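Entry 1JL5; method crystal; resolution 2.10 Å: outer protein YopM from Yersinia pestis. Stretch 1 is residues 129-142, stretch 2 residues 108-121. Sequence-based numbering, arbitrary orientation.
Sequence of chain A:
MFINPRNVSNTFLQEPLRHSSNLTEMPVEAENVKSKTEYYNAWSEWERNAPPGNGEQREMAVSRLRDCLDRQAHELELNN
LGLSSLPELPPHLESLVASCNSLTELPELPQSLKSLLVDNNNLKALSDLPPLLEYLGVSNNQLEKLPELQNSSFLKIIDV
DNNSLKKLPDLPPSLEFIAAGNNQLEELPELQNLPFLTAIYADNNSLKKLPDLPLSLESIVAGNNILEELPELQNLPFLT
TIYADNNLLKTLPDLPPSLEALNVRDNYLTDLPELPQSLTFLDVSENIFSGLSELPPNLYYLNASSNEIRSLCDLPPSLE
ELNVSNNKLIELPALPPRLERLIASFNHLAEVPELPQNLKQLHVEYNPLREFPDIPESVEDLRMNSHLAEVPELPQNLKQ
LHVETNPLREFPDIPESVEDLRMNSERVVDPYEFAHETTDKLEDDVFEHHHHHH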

# COMPACT_ATOMS: atom_id res chain seq x y z
N LEU A 129 34.66 7.16 26.31
CA LEU A 129 35.24 6.56 25.12
C LEU A 129 36.72 6.26 25.20
O LEU A 129 37.48 6.96 25.87
CB LEU A 129 34.99 7.45 23.91
CG LEU A 129 33.53 7.83 23.66
CD1 LEU A 129 33.45 8.69 22.41
CD2 LEU A 129 32.68 6.57 23.52
N PRO A 130 37.15 5.20 24.51
CA PRO A 130 38.56 4.82 24.48
C PRO A 130 39.23 6.04 23.86
O PRO A 130 38.72 6.60 22.89
CB PRO A 130 38.57 3.61 23.56
CG PRO A 130 37.22 3.01 23.77
CD PRO A 130 36.33 4.21 23.79
N PRO A 131 40.39 6.45 24.39
CA PRO A 131 41.09 7.62 23.86
C PRO A 131 41.31 7.65 22.35
O PRO A 131 41.33 8.72 21.74
CB PRO A 131 42.41 7.61 24.63
CG PRO A 131 42.63 6.16 24.88
CD PRO A 131 41.26 5.70 25.31
N LEU A 132 41.48 6.49 21.74
CA LEU A 132 41.73 6.42 20.31
C LEU A 132 40.49 6.21 19.46
O LEU A 132 40.59 6.03 18.24
CB LEU A 132 42.73 5.30 20.01
CG LEU A 132 44.03 5.32 20.82
CD1 LEU A 132 44.90 4.15 20.38
CD2 LEU A 132 44.76 6.64 20.60
N LEU A 133 39.32 6.24 20.07
CA LEU A 133 38.10 6.02 19.32
C LEU A 133 37.96 6.96 18.12
O LEU A 133 37.95 8.18 18.26
CB LEU A 133 36.87 6.14 20.21
CG LEU A 133 35.67 5.38 19.62
CD1 LEU A 133 36.03 3.90 19.55
CD2 LEU A 133 34.43 5.59 20.46
N GLU A 134 37.88 6.36 16.95
CA GLU A 134 37.73 7.09 15.70
C GLU A 134 36.29 6.96 15.22
O GLU A 134 35.73 7.89 14.64
CB GLU A 134 38.67 6.52 14.65
CG GLU A 134 40.13 6.87 14.86
CD GLU A 134 41.04 6.09 13.95
OE1 GLU A 134 40.55 5.57 12.92
OE2 GLU A 134 42.25 6.01 14.25
N TYR A 135 35.71 5.79 15.46
CA TYR A 135 34.35 5.52 15.04
C TYR A 135 33.51 5.07 16.22
O TYR A 135 33.82 4.07 16.87
CB TYR A 135 34.36 4.44 13.95
CG TYR A 135 33.03 4.21 13.27
CD1 TYR A 135 31.91 3.82 14.00
CD2 TYR A 135 32.90 4.37 11.90
CE1 TYR A 135 30.69 3.59 13.37
CE2 TYR A 135 31.68 4.13 11.26
CZ TYR A 135 30.58 3.74 12.00
OH TYR A 135 29.38 3.51 11.38
N LEU A 136 32.46 5.83 16.50
CA LEU A 136 31.56 5.50 17.58
C LEU A 136 30.21 5.15 16.96
O LEU A 136 29.38 6.03 16.72
CB LEU A 136 31.39 6.68 18.53
CG LEU A 136 30.40 6.46 19.68
CD1 LEU A 136 30.85 5.28 20.52
CD2 LEU A 136 30.30 7.71 20.52
N GLY A 137 30.01 3.87 16.69
CA GLY A 137 28.77 3.41 16.11
C GLY A 137 27.91 2.79 17.18
O GLY A 137 28.08 1.62 17.54
N VAL A 138 26.97 3.57 17.70
CA VAL A 138 26.08 3.10 18.75
C VAL A 138 24.63 3.40 18.40
O VAL A 138 23.79 3.62 19.27
CB VAL A 138 26.40 3.78 20.09
CG1 VAL A 138 27.79 3.37 20.55
CG2 VAL A 138 26.33 5.28 19.92
N SER A 139 24.34 3.42 17.11
CA SER A 139 22.99 3.71 16.68
C SER A 139 22.09 2.57 17.13
O SER A 139 22.57 1.47 17.44
CB SER A 139 22.92 3.83 15.16
OG SER A 139 23.19 2.58 14.55
N ASN A 140 20.80 2.84 17.20
CA ASN A 140 19.84 1.83 17.58
C ASN A 140 20.17 1.19 18.91
O ASN A 140 20.38 -0.01 19.02
CB ASN A 140 19.76 0.78 16.49
CG ASN A 140 19.33 1.36 15.17
OD1 ASN A 140 18.29 2.00 15.08
ND2 ASN A 140 20.14 1.15 14.14
N ASN A 141 20.23 2.03 19.93
CA ASN A 141 20.49 1.57 21.27
C ASN A 141 19.53 2.34 22.13
O ASN A 141 18.56 2.90 21.62
CB ASN A 141 21.94 1.83 21.65
CG ASN A 141 22.85 0.69 21.26
OD1 ASN A 141 22.82 -0.37 21.88
ND2 ASN A 141 23.64 0.88 20.21
N GLN A 142 19.78 2.38 23.42
CA GLN A 142 18.90 3.10 24.32
C GLN A 142 19.71 4.11 25.08
O GLN A 142 19.42 4.41 26.24
CB GLN A 142 18.24 2.11 25.27
CG GLN A 142 17.29 1.15 24.58
CD GLN A 142 16.93 -0.03 25.44
OE1 GLN A 142 16.51 0.13 26.59
NE2 GLN A 142 17.10 -1.23 24.90
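Stretch 2 108-121: ELPQSLKSLLVDNN

Stretch 2 lies alongside stretch 1 as the preceding repeat, with similar backbone angles at most positions: a type I turn, a three-residue strand, then an asparagine-rich loop. The strands 115-117 and 135-137 run parallel, their N-to-C directions 10° apart and their axes 4.6 Å apart at closest approach; together the two stretches bury 1055 Å². Glu108 does not reach stretch 1. Leu109 points toward it, its CB 3.5 Å from Pro130 CG. The type I turn from Pro110 to Leu113, closed by Leu113 N to Pro110 O (2.9 Å), sits beside the equivalent turn from Pro130 to Leu133. Gln111 leaves its CA sideways but bends back through two m rotamers, bringing OE1 to 3.1 Å from Pro131 CD, while its backbone O lies 3.2 Å from Leu132 CD1. Leu113 packs its CB 3.8 Å from Pro130 CG and its CD2 4.2 Å from Leu133 CD1.

Lys114 begins the backbone ladder. Lys114 O accepts from both Tyr135 N (2.8 Å) and Glu134 N, the latter very short at 2.4 Å. The extended lysine side chain runs along Glu134; Lys114 NZ stays 4.3 Å from Glu134 OE2, beyond a salt bridge, and one water joins them, accepting from NZ at 3.0 Å and donating to OE2 at 2.6 Å.

Ser115 pairs with Tyr135, Leu116 with Leu136 and Leu117 with Gly137. Leu116 bonds to residues flanking its partner, the usual parallel pattern: its N donates to Tyr135 O (2.7 Å) and its O accepts from Gly137 N (2.5 Å). Its side chain shares a face with that of Leu136, with Leu116 CD2 3.8 Å from Leu136 CD1, and Leu116 CB lies 3.8 Å from Leu133 CD1. On the other face, with Ser115 and Tyr135, Leu117 sets CD1 over the tyrosine ring, 3.7 Å from the Tyr135 ring centroid. Gly137 leaves that ring room: a CB there would clash with Tyr135 CE1.

Past the strand, Val118 N donates to Gly137 O (2.6 Å), and Val118 CG2 meets Val138 CG1 at 3.6 Å. Val118 O gathers two amides, Asn141 ND2 from across (2.8 Å) and Asn121 ND2 from its own loop (2.6 Å), tying the successive asparagines together. Asp119 lies beside Ser139, its CB 3.0 Å from Ser139 OG, and its OD2 accepts from Asn120 ND2 (2.6 Å). Asn120, with positive phi like Asn140, donates from N to Ser139 O (2.7 Å), though Ser139 O is crowded in the model and its place is less sure. Asn121 N closes the ladder on Asn140 O (3.0 Å), and a water links Asn121 O (2.6 Å) to Gln142 NE2 (3.2 Å).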

# COMPACT_ATOMS: atom_id res chain seq x y z
N GLU A 108 34.71 -3.47 29.26
CA GLU A 108 35.66 -2.38 29.21
C GLU A 108 36.28 -2.38 27.82
O GLU A 108 36.64 -3.43 27.29
CB GLU A 108 36.75 -2.56 30.26
CG GLU A 108 37.77 -1.45 30.26
CD GLU A 108 38.86 -1.67 31.28
OE1 GLU A 108 38.53 -1.80 32.48
OE2 GLU A 108 40.04 -1.73 30.89
N LEU A 109 36.41 -1.20 27.22
CA LEU A 109 36.98 -1.12 25.89
C LEU A 109 38.47 -0.85 25.95
O LEU A 109 38.93 -0.02 26.73
CB LEU A 109 36.26 -0.03 25.09
CG LEU A 109 34.75 -0.24 24.97
CD1 LEU A 109 34.14 0.91 24.16
CD2 LEU A 109 34.46 -1.57 24.30
N PRO A 110 39.25 -1.57 25.13
CA PRO A 110 40.70 -1.40 25.09
C PRO A 110 41.08 0.03 24.75
O PRO A 110 40.36 0.72 24.02
CB PRO A 110 41.13 -2.37 23.99
CG PRO A 110 40.07 -3.43 24.03
CD PRO A 110 38.81 -2.62 24.20
N GLN A 111 42.22 0.47 25.27
CA GLN A 111 42.71 1.82 25.00
C GLN A 111 43.14 1.86 23.54
O GLN A 111 43.43 2.92 22.99
CB GLN A 111 43.90 2.13 25.90
CG GLN A 111 43.53 2.19 27.36
CD GLN A 111 42.61 3.34 27.66
OE1 GLN A 111 43.00 4.50 27.56
NE2 GLN A 111 41.37 3.03 28.03
N SER A 112 43.19 0.68 22.93
CA SER A 112 43.58 0.56 21.54
C SER A 112 42.37 0.63 20.62
O SER A 112 42.51 0.67 19.39
CB SER A 112 44.28 -0.78 21.33
OG SER A 112 43.43 -1.83 21.73
N LEU A 113 41.18 0.66 21.21
CA LEU A 113 39.97 0.70 20.40
C LEU A 113 39.87 1.98 19.59
O LEU A 113 39.89 3.09 20.12
CB LEU A 113 38.72 0.56 21.28
CG LEU A 113 37.52 0.03 20.50
CD1 LEU A 113 37.80 -1.41 20.10
CD2 LEU A 113 36.24 0.13 21.32
N LYS A 114 39.76 1.81 18.28
CA LYS A 114 39.64 2.94 17.37
C LYS A 114 38.22 2.95 16.82
O LYS A 114 37.68 4.00 16.47
CB LYS A 114 40.62 2.80 16.22
CG LYS A 114 42.08 3.00 16.61
CD LYS A 114 42.97 2.84 15.39
CE LYS A 114 44.41 3.18 15.71
NZ LYS A 114 45.27 2.97 14.52
N SER A 115 37.62 1.77 16.75
CA SER A 115 36.29 1.66 16.21
C SER A 115 35.35 0.84 17.08
O SER A 115 35.63 -0.32 17.40
CB SER A 115 36.35 1.06 14.81
OG SER A 115 35.07 0.98 14.24
N LEU A 116 34.25 1.46 17.48
CA LEU A 116 33.25 0.80 18.30
C LEU A 116 31.93 0.80 17.53
O LEU A 116 31.30 1.84 17.40
CB LEU A 116 33.06 1.52 19.63
CG LEU A 116 31.92 0.98 20.48
CD1 LEU A 116 32.20 -0.48 20.84
CD2 LEU A 116 31.76 1.82 21.73
N LEU A 117 31.55 -0.37 17.02
CA LEU A 117 30.30 -0.52 16.28
C LEU A 117 29.40 -1.47 17.03
O LEU A 117 29.47 -2.68 16.85
CB LEU A 117 30.55 -1.08 14.88
CG LEU A 117 30.83 -0.11 13.74
CD1 LEU A 117 32.17 0.57 13.96
CD2 LEU A 117 30.83 -0.88 12.42
N VAL A 118 28.54 -0.91 17.88
CA VAL A 118 27.63 -1.72 18.66
C VAL A 118 26.22 -1.21 18.43
O VAL A 118 25.41 -1.13 19.36
CB VAL A 118 27.99 -1.65 20.15
CG1 VAL A 118 29.31 -2.36 20.39
CG2 VAL A 118 28.08 -0.20 20.59
N ASP A 119 25.93 -0.86 17.19
CA ASP A 119 24.61 -0.38 16.84
C ASP A 119 23.66 -1.54 17.05
O ASP A 119 24.08 -2.70 17.04
CB ASP A 119 24.58 0.02 15.37
CG ASP A 119 25.06 -1.09 14.47
OD1 ASP A 119 26.28 -1.36 14.49
OD2 ASP A 119 24.23 -1.70 13.76
N ASN A 120 22.39 -1.23 17.26
CA ASN A 120 21.39 -2.26 17.46
C ASN A 120 21.70 -3.15 18.64
O ASN A 120 21.95 -4.35 18.51
CB ASN A 120 21.25 -3.08 16.18
CG ASN A 120 20.74 -2.25 15.03
OD1 ASN A 120 19.56 -1.92 14.98
ND2 ASN A 120 21.63 -1.89 14.12
N ASN A 121 21.70 -2.53 19.81
CA ASN A 121 21.92 -3.22 21.06
C ASN A 121 21.00 -2.52 22.02
O ASN A 121 20.18 -1.71 21.60
CB ASN A 121 23.38 -3.10 21.48
CG ASN A 121 24.24 -4.14 20.80
OD1 ASN A 121 24.05 -5.33 21.00
ND2 ASN A 121 25.18 -3.69 19.98
O HOH W 1 43.85 4.73 12.61
O HOH W 2 17.81 -0.73 21.80